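Local structure of DnaD domain protein (Enterococcus faecalis, 2I5U) at residues 7-13 and 49-53; 34-40 and 73-77; 44-48 and 66-70. The protein is of unknown function but probably takes part in initiating DNA replication, this chain being the DnaD-like helical domain of a longer protein. All coordinates share one frame. Residue numbers count along the deposited sequence, not the author numbering.

Interaction 1: residues 7-13 and 49-53; sequences IWENNGF and IEIAI
The end of helix 2-9 and the loop behind it pack against one turn of helix 38-55. Residues 7-9 are helical; N10 is the first to leave helical angles, N11 N still donates to W8 O (3.3 Å), and G12 turns the chain with positive phi (82°/17°) so that F13 comes back over the partner helix. Residues 49-53 are regular helix, with I53 N bonded to I49 O (2.9 Å). In register, CA to CA, W8 lies 7.2 Å from I49 and N11 7.4 Å from I53.

I7, extended with both chi angles t, supplies aliphatic contacts, setting CG2 3.8 Å from I49 CD1 and CD1 3.6 Å from E50 CG, the methylene part of a charged side chain. I53 (m, t) reaches back, its CD1 3.5 Å from N11 CB.

F13 (chi1 m) has its ring edge against A52 CB and I53 CG1, CE2 being 3.7 Å from I53 CG1, while CZ sits 3.8 Å from I49 CG2. W8 also offers an edge, with CE3 4.4 Å from I49 CD1.

The 340 Å² buried is largely apolar packing of a helix C-terminus and its following loop on a neighbouring helix, within the all-helical DnaB/DnaD-family domain. Nearby, N11 O accepts from R58 NH1, and I49 and A52 also touch I63 and Y62 of helix 60-73, so that helix 38-55 lies between helix 2-9 and helix 60-73.

Interaction 2: residues 34-40 and 73-77; sequences IGASQKE and RGFKS
I34 opens the turn that follows helix 18-32. Its chi1 and chi2 are both p, and although CA-to-CB points sideways, CD1 lies 4.4 Å from both G74 O and F75 O and 4.1 Å from K76 CD; I34 O is 3.4 Å from that same CD. The CA atoms of I34 and G74 are 6.8 Å apart. G35 has positive phi (105°/9°), angles at which a side chain would jam against the preceding carbonyl, and its C lies 3.5 Å from K76 CG. A36 then takes extended angles (-77°/147°) and marks the closest backbone approach, CA to CA 4.6 Å from K76. Its N is 3.4 Å from K76 CG, so the folded lysine chain (chi2 to chi4 all p) lies along the backbone of residues 34-36. S37 (chi1 p) is the N-cap of helix 38-55: its OG accepts from E40 N at 3.0 Å, and S37 N donates to E40 OE1 at 2.8 Å. E40 (chi1 m) thus closes the cap while its CB packs 3.3 Å from K76 O and its CG 4.2 Å from S77 CB; the CA atoms of E40 and S77 are 5.4 Å apart.

No hydrogen bond joins the two segments, which bury 277 Å² at the surface by van der Waals contact. G74 also has positive phi (86°/27°), and F75 points away, its ring meeting that of W70. The arrangement brings together two helix C-termini and one N-terminus: Schellman motifs with G35 and G74 as C-prime residues finish helices 18-32 and 60-73, and the S37/E40 capping box starts helix 38-55.

Interaction 3: residues 44-48 and 66-70; sequences LIVKA and ILKDW
W70 pushes the six-membered end of its indole against the turn from L44 to A48, with CE3 3.8 Å from L44 CD2, CZ3 4.1 Å from A48 CB and CH2 3.9 Å from K47 CG. This is helix-helix packing in an all-helical domain, joining helix 38-55 to helix 60-73. Both segments are regular helix, with A48 N bonded to L44 O (2.9 Å) and W70 N to I66 O (3.2 Å). The short axes approach to 10.6 Å, and their N-to-C directions make an angle of 135°, nearer antiparallel than parallel. A48 and I66 mark the register, their CA atoms 6.5 Å apart.

The small side chain of A48 points toward the other helix and is met by three partners: besides W70, I66 CG2 stands 4.1 Å and L67 CD2 3.9 Å from A48 CB. L67 (m, t) starts sideways, but its methyls turn into the interface, where CD1 also meets I45 CG1 at 4.2 Å. I45 directs its CA-to-CB bond away from helix 60-73 and also touches I4 of helix 2-9 and F24 and I28 of helix 18-32; L44 likewise touches F31, and L67 touches W27. These residues therefore carry the packing on into both helices. K47 contributes its methylenes, while its amine makes a weak, long ion pair with E50.

The faces bury 302 Å² without a hydrogen bond between them. W70, chi1 m and chi2 -7°, points the edge of its ring at the backbone, bringing CZ3 to 3.3 Å from L44 O.

How the interactions relate
All three interactions draw on helix 38-55: its capped start in interaction 2, its middle in interaction 3 and its later part in interaction 1. Interactions 1 and 2 lie on opposite sides of the chain's centre, about 21 Å apart between centres, with the centre of interaction 3 about 13 Å and 10 Å from theirs. Along the chain, 44-48 and 66-70 both fall between 34-40 and 73-77, whereas interaction 1 alternates with both others. Interaction 3 touches each neighbour: I51 packs on I66 and W70, and F75 N probably bonds to W70 O. The contacts thus tie helix 2-9, helix 60-73 and the segment after it to helix 38-55 in one compact helical domain.

Interaction 1: residues 7-13 and 49-53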
loop_
_atom_site.group_PDB
_atom_site.type_symbol
_atom_site.label_atom_id
_atom_site.label_comp_id
_atom_site.label_asym_id
_atom_site.label_seq_id
_atom_site.Cartn_x
_atom_site.Cartn_y
_atom_site.Cartn_z
ATOM N N ILE A 7 8.476 6.000 1.353
ATOM C CA ILE A 7 8.458 5.769 -0.077
ATOM C C ILE A 7 7.454 6.689 -0.762
ATOM O O ILE A 7 7.723 7.207 -1.840
ATOM C CB ILE A 7 8.295 4.272 -0.479
ATOM C CG1 ILE A 7 8.586 4.119 -1.974
ATOM C CG2 ILE A 7 6.925 3.722 -0.099
ATOM C CD1 ILE A 7 8.716 2.730 -2.461
ATOM N N TRP A 8 6.305 6.934 -0.132
ATOM C CA TRP A 8 5.317 7.872 -0.644
ATOM C C TRP A 8 5.891 9.286 -0.746
ATOM O O TRP A 8 5.915 9.907 -1.821
ATOM C CB TRP A 8 4.093 7.859 0.274
ATOM C CG TRP A 8 2.947 8.755 -0.107
ATOM C CD1 TRP A 8 2.825 10.089 0.149
ATOM C CD2 TRP A 8 1.716 8.358 -0.728
ATOM N NE1 TRP A 8 1.616 10.552 -0.298
ATOM C CE2 TRP A 8 0.919 9.509 -0.844
ATOM C CE3 TRP A 8 1.216 7.131 -1.219
ATOM C CZ2 TRP A 8 -0.338 9.488 -1.443
ATOM C CZ3 TRP A 8 -0.045 7.120 -1.793
ATOM C CH2 TRP A 8 -0.800 8.281 -1.892
ATOM N N GLU A 9 6.383 9.804 0.380
ATOM C CA GLU A 9 6.781 11.202 0.439
ATOM C C GLU A 9 8.053 11.546 -0.328
ATOM O O GLU A 9 8.229 12.690 -0.725
ATOM C CB GLU A 9 6.867 11.668 1.897
ATOM C CG GLU A 9 5.503 11.633 2.551
ATOM C CD GLU A 9 5.459 12.242 3.922
ATOM O OE1 GLU A 9 6.535 12.349 4.575
ATOM O OE2 GLU A 9 4.320 12.571 4.372
ATOM N N ASN A 10 8.912 10.561 -0.579
ATOM C CA ASN A 10 10.140 10.806 -1.328
ATOM C C ASN A 10 10.018 10.514 -2.812
ATOM O O ASN A 10 11.018 10.557 -3.537
ATOM C CB ASN A 10 11.289 10.015 -0.702
ATOM C CG ASN A 10 11.693 10.590 0.623
ATOM O OD1 ASN A 10 12.359 11.637 0.664
ATOM N ND2 ASN A 10 11.268 9.955 1.716
ATOM N N ASN A 11 8.808 10.231 -3.279
ATOM C CA ASN A 11 8.655 9.843 -4.672
ATOM C C ASN A 11 7.607 10.636 -5.417
ATOM O O ASN A 11 7.086 10.175 -6.430
ATOM C CB ASN A 11 8.460 8.324 -4.788
ATOM C CG ASN A 11 9.726 7.573 -4.514
ATOM O OD1 ASN A 11 9.885 6.930 -3.464
ATOM N ND2 ASN A 11 10.663 7.690 -5.414
ATOM N N GLY A 12 7.367 11.850 -4.951
ATOM C CA GLY A 12 6.532 12.805 -5.686
ATOM C C GLY A 12 5.042 12.641 -5.500
ATOM O O GLY A 12 4.259 13.175 -6.303
ATOM N N PHE A 13 4.631 11.916 -4.470
ATOM C CA PHE A 13 3.222 11.819 -4.100
ATOM C C PHE A 13 2.772 12.988 -3.240
ATOM O O PHE A 13 1.594 13.079 -2.920
ATOM C CB PHE A 13 2.967 10.564 -3.283
ATOM C CG PHE A 13 3.028 9.264 -4.066
ATOM C CD1 PHE A 13 1.857 8.570 -4.372
ATOM C CD2 PHE A 13 4.248 8.677 -4.378
ATOM C CE1 PHE A 13 1.908 7.383 -5.053
ATOM C CE2 PHE A 13 4.296 7.479 -5.056
ATOM C CZ PHE A 13 3.124 6.819 -5.374
ATOM N N ILE A 49 3.180 0.655 -4.266
ATOM C CA ILE A 49 3.624 2.044 -4.477
ATOM C C ILE A 49 4.715 2.121 -5.538
ATOM O O ILE A 49 4.682 3.000 -6.429
ATOM C CB ILE A 49 4.102 2.691 -3.157
ATOM C CG1 ILE A 49 2.892 2.889 -2.248
ATOM C CG2 ILE A 49 4.780 4.024 -3.407
ATOM C CD1 ILE A 49 3.252 3.294 -0.780
ATOM N N GLU A 50 5.639 1.178 -5.501
ATOM C CA GLU A 50 6.685 1.083 -6.540
ATOM C C GLU A 50 6.085 0.903 -7.928
ATOM O O GLU A 50 6.518 1.536 -8.898
ATOM C CB GLU A 50 7.628 -0.082 -6.247
ATOM C CG GLU A 50 8.540 0.204 -5.077
ATOM C CD GLU A 50 9.524 -0.904 -4.794
ATOM O OE1 GLU A 50 9.124 -2.088 -4.833
ATOM O OE2 GLU A 50 10.707 -0.580 -4.511
ATOM N N ILE A 51 5.077 0.042 -8.023
ATOM C CA ILE A 51 4.379 -0.187 -9.308
ATOM C C ILE A 51 3.725 1.113 -9.811
ATOM O O ILE A 51 3.818 1.455 -10.981
ATOM C CB ILE A 51 3.339 -1.320 -9.161
ATOM C CG1 ILE A 51 4.037 -2.675 -8.996
ATOM C CG2 ILE A 51 2.408 -1.371 -10.352
ATOM C CD1 ILE A 51 3.142 -3.802 -8.513
ATOM N N ALA A 52 3.119 1.856 -8.903
ATOM C CA ALA A 52 2.477 3.114 -9.236
ATOM C C ALA A 52 3.500 4.153 -9.696
ATOM O O ALA A 52 3.234 4.930 -10.616
ATOM C CB ALA A 52 1.684 3.637 -8.009
ATOM N N ILE A 53 4.654 4.194 -9.038
ATOM C CA ILE A 53 5.739 5.087 -9.471
ATOM C C ILE A 53 6.157 4.772 -10.911
ATOM O O ILE A 53 6.257 5.666 -11.761
ATOM C CB ILE A 53 6.974 5.004 -8.556
ATOM C CG1 ILE A 53 6.655 5.555 -7.170
ATOM C CG2 ILE A 53 8.132 5.842 -9.144
ATOM C CD1 ILE A 53 7.655 5.127 -6.104
#

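Interaction 2: residues 34-40 and 73-77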
loop_
_atom_site.group_PDB
_atom_site.type_symbol
_atom_site.label_atom_id
_atom_site.label_comp_id
_atom_site.label_asym_id
_atom_site.label_seq_id
_atom_site.Cartn_x
_atom_site.Cartn_y
_atom_site.Cartn_z
ATOM N N ILE A 34 -6.450 -12.256 6.331
ATOM C CA ILE A 34 -6.323 -13.472 5.508
ATOM C C ILE A 34 -4.955 -14.129 5.636
ATOM O O ILE A 34 -4.588 -14.974 4.827
ATOM C CB ILE A 34 -6.713 -13.237 4.028
ATOM C CG1 ILE A 34 -5.949 -12.067 3.404
ATOM C CG2 ILE A 34 -8.197 -12.976 3.940
ATOM C CD1 ILE A 34 -4.523 -12.381 2.904
ATOM N N GLY A 35 -4.227 -13.775 6.693
ATOM C CA GLY A 35 -3.067 -14.558 7.122
ATOM C C GLY A 35 -1.701 -13.982 6.807
ATOM O O GLY A 35 -0.695 -14.642 7.006
ATOM N N ALA A 36 -1.649 -12.739 6.331
ATOM C CA ALA A 36 -0.377 -12.055 6.166
ATOM C C ALA A 36 0.137 -11.564 7.517
ATOM O O ALA A 36 -0.648 -11.166 8.379
ATOM C CB ALA A 36 -0.548 -10.851 5.202
ATOM N N SER A 37 1.453 -11.556 7.699
ATOM C CA SER A 37 2.039 -10.865 8.846
ATOM C C SER A 37 1.967 -9.359 8.606
ATOM O O SER A 37 1.803 -8.914 7.470
ATOM C CB SER A 37 3.496 -11.296 9.069
ATOM O OG SER A 37 4.341 -10.868 8.008
ATOM N N GLN A 38 2.095 -8.583 9.676
ATOM C CA GLN A 38 2.159 -7.127 9.562
ATOM C C GLN A 38 3.264 -6.746 8.591
ATOM O O GLN A 38 3.070 -5.902 7.725
ATOM C CB GLN A 38 2.406 -6.485 10.935
ATOM C CG GLN A 38 2.379 -4.958 10.931
ATOM C CD GLN A 38 2.607 -4.361 12.315
ATOM O OE1 GLN A 38 1.884 -4.668 13.271
ATOM N NE2 GLN A 38 3.618 -3.505 12.430
ATOM N N LYS A 39 4.418 -7.393 8.724
ATOM C CA LYS A 39 5.582 -7.098 7.888
ATOM C C LYS A 39 5.328 -7.403 6.412
ATOM O O LYS A 39 5.686 -6.617 5.534
ATOM C CB LYS A 39 6.785 -7.903 8.368
ATOM C CG LYS A 39 8.107 -7.383 7.846
ATOM C CD LYS A 39 8.618 -6.212 8.696
ATOM C CE LYS A 39 9.276 -5.139 7.842
ATOM N NZ LYS A 39 10.333 -5.694 6.949
ATOM N N GLU A 40 4.702 -8.543 6.140
ATOM C CA GLU A 40 4.380 -8.940 4.765
ATOM C C GLU A 40 3.369 -7.976 4.146
ATOM O O GLU A 40 3.472 -7.634 2.966
ATOM C CB GLU A 40 3.795 -10.360 4.734
ATOM C CG GLU A 40 4.812 -11.469 4.902
ATOM C CD GLU A 40 4.175 -12.824 5.206
ATOM O OE1 GLU A 40 3.096 -12.872 5.834
ATOM O OE2 GLU A 40 4.784 -13.851 4.837
ATOM N N ARG A 73 -7.159 -12.448 -4.299
ATOM C CA ARG A 73 -6.391 -13.641 -4.704
ATOM C C ARG A 73 -5.789 -14.346 -3.487
ATOM O O ARG A 73 -5.463 -15.535 -3.549
ATOM C CB ARG A 73 -5.281 -13.274 -5.702
ATOM C CG ARG A 73 -5.796 -12.735 -7.045
ATOM C CD ARG A 73 -4.870 -13.088 -8.211
ATOM N NE ARG A 73 -4.649 -11.973 -9.144
ATOM C CZ ARG A 73 -3.848 -12.034 -10.215
ATOM N NH1 ARG A 73 -3.698 -10.967 -11.003
ATOM N NH2 ARG A 73 -3.189 -13.153 -10.500
ATOM N N GLY A 74 -5.655 -13.609 -2.384
ATOM C CA GLY A 74 -5.140 -14.148 -1.137
ATOM C C GLY A 74 -3.631 -14.095 -1.065
ATOM O O GLY A 74 -3.010 -14.903 -0.368
ATOM N N PHE A 75 -3.039 -13.145 -1.788
ATOM C CA PHE A 75 -1.596 -12.944 -1.754
ATOM C C PHE A 75 -1.153 -12.386 -0.401
ATOM O O PHE A 75 -1.426 -11.226 -0.073
ATOM C CB PHE A 75 -1.153 -11.998 -2.881
ATOM C CG PHE A 75 -1.348 -12.559 -4.275
ATOM C CD1 PHE A 75 -1.571 -13.928 -4.488
ATOM C CD2 PHE A 75 -1.259 -11.718 -5.378
ATOM C CE1 PHE A 75 -1.731 -14.433 -5.774
ATOM C CE2 PHE A 75 -1.417 -12.210 -6.667
ATOM C CZ PHE A 75 -1.647 -13.575 -6.868
ATOM N N LYS A 76 -0.472 -13.227 0.376
ATOM C CA LYS A 76 0.091 -12.827 1.665
ATOM C C LYS A 76 1.360 -11.995 1.482
ATOM O O LYS A 76 1.700 -11.185 2.348
ATOM C CB LYS A 76 0.421 -14.061 2.524
ATOM C CG LYS A 76 -0.655 -14.453 3.540
ATOM C CD LYS A 76 -1.716 -15.409 2.970
ATOM C CE LYS A 76 -1.133 -16.767 2.546
ATOM N NZ LYS A 76 -0.340 -17.450 3.623
ATOM N N SER A 77 2.054 -12.191 0.358
ATOM C CA SER A 77 3.360 -11.571 0.142
ATOM C C SER A 77 3.717 -11.436 -1.339
ATOM O O SER A 77 3.011 -11.940 -2.210
ATOM C CB SER A 77 4.438 -12.389 0.851
ATOM O OG SER A 77 4.387 -13.741 0.433
#

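Interaction 3: residues 44-48 and 66-70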
loop_
_atom_site.group_PDB
_atom_site.type_symbol
_atom_site.label_atom_id
_atom_site.label_comp_id
_atom_site.label_asym_id
_atom_site.label_seq_id
_atom_site.Cartn_x
_atom_site.Cartn_y
_atom_site.Cartn_z
ATOM N N LEU A 44 3.780 -5.554 0.847
ATOM C CA LEU A 44 2.846 -5.515 -0.282
ATOM C C LEU A 44 2.508 -4.070 -0.650
ATOM O O LEU A 44 2.492 -3.699 -1.816
ATOM C CB LEU A 44 1.553 -6.264 0.031
ATOM C CG LEU A 44 1.658 -7.796 0.050
ATOM C CD1 LEU A 44 0.372 -8.425 0.604
ATOM C CD2 LEU A 44 1.966 -8.335 -1.330
ATOM N N ILE A 45 2.271 -3.243 0.354
ATOM C CA ILE A 45 1.927 -1.860 0.082
ATOM C C ILE A 45 3.123 -1.133 -0.565
ATOM O O ILE A 45 2.964 -0.410 -1.543
ATOM C CB ILE A 45 1.410 -1.120 1.339
ATOM C CG1 ILE A 45 0.063 -1.710 1.772
ATOM C CG2 ILE A 45 1.244 0.358 1.040
ATOM C CD1 ILE A 45 -0.317 -1.377 3.179
ATOM N N VAL A 46 4.314 -1.349 -0.032
ATOM C CA VAL A 46 5.508 -0.750 -0.620
ATOM C C VAL A 46 5.630 -1.146 -2.093
ATOM O O VAL A 46 5.914 -0.291 -2.956
ATOM C CB VAL A 46 6.772 -1.151 0.137
ATOM C CG1 VAL A 46 8.017 -0.716 -0.640
ATOM C CG2 VAL A 46 6.779 -0.540 1.538
ATOM N N LYS A 47 5.433 -2.431 -2.387
ATOM C CA LYS A 47 5.520 -2.907 -3.768
ATOM C C LYS A 47 4.465 -2.245 -4.677
ATOM O O LYS A 47 4.758 -1.889 -5.813
ATOM C CB LYS A 47 5.388 -4.429 -3.830
ATOM C CG LYS A 47 5.511 -5.006 -5.222
ATOM C CD LYS A 47 6.947 -4.971 -5.717
ATOM C CE LYS A 47 7.046 -4.742 -7.215
ATOM N NZ LYS A 47 7.085 -3.283 -7.525
ATOM N N ALA A 48 3.227 -2.125 -4.197
ATOM C CA ALA A 48 2.180 -1.462 -4.978
ATOM C C ALA A 48 2.582 -0.006 -5.241
ATOM O O ALA A 48 2.342 0.519 -6.317
ATOM C CB ALA A 48 0.817 -1.528 -4.263
ATOM N N ILE A 66 -4.701 -2.108 -7.234
ATOM C CA ILE A 66 -3.707 -3.174 -7.174
ATOM C C ILE A 66 -3.901 -4.035 -5.939
ATOM O O ILE A 66 -3.934 -5.256 -6.007
ATOM C CB ILE A 66 -2.278 -2.616 -7.144
ATOM C CG1 ILE A 66 -1.966 -1.845 -8.423
ATOM C CG2 ILE A 66 -1.269 -3.744 -6.963
ATOM C CD1 ILE A 66 -0.674 -1.043 -8.373
ATOM N N LEU A 67 -4.000 -3.387 -4.795
ATOM C CA LEU A 67 -4.164 -4.107 -3.530
ATOM C C LEU A 67 -5.454 -4.941 -3.465
ATOM O O LEU A 67 -5.463 -6.011 -2.862
ATOM C CB LEU A 67 -4.107 -3.125 -2.349
ATOM C CG LEU A 67 -2.776 -2.396 -2.170
ATOM C CD1 LEU A 67 -2.951 -1.349 -1.081
ATOM C CD2 LEU A 67 -1.641 -3.358 -1.877
ATOM N N LYS A 68 -6.547 -4.443 -4.038
ATOM C CA LYS A 68 -7.817 -5.209 -4.028
ATOM C C LYS A 68 -7.659 -6.517 -4.757
ATOM O O LYS A 68 -8.252 -7.555 -4.354
ATOM C CB LYS A 68 -8.947 -4.426 -4.689
ATOM C CG LYS A 68 -9.497 -3.317 -3.854
ATOM C CD LYS A 68 -10.648 -2.634 -4.560
ATOM C CE LYS A 68 -11.147 -1.424 -3.783
ATOM N NZ LYS A 68 -12.209 -0.622 -4.514
ATOM N N ASP A 69 -6.917 -6.482 -5.868
ATOM C CA ASP A 69 -6.610 -7.689 -6.637
ATOM C C ASP A 69 -5.886 -8.678 -5.749
ATOM O O ASP A 69 -6.331 -9.809 -5.559
ATOM C CB ASP A 69 -5.707 -7.379 -7.836
ATOM C CG ASP A 69 -6.410 -6.620 -8.924
ATOM O OD1 ASP A 69 -7.643 -6.725 -9.030
ATOM O OD2 ASP A 69 -5.719 -5.931 -9.699
ATOM N N TRP A 70 -4.778 -8.224 -5.180
ATOM C CA TRP A 70 -3.929 -9.086 -4.380
ATOM C C TRP A 70 -4.679 -9.676 -3.187
ATOM O O TRP A 70 -4.497 -10.857 -2.848
ATOM C CB TRP A 70 -2.700 -8.293 -3.915
ATOM C CG TRP A 70 -1.787 -7.891 -5.050
ATOM C CD1 TRP A 70 -1.878 -8.275 -6.354
ATOM C CD2 TRP A 70 -0.630 -7.045 -4.963
ATOM N NE1 TRP A 70 -0.876 -7.707 -7.090
ATOM C CE2 TRP A 70 -0.087 -6.950 -6.261
ATOM C CE3 TRP A 70 -0.014 -6.346 -3.918
ATOM C CZ2 TRP A 70 1.075 -6.214 -6.542
ATOM C CZ3 TRP A 70 1.143 -5.599 -4.200
ATOM C CH2 TRP A 70 1.664 -5.537 -5.497
#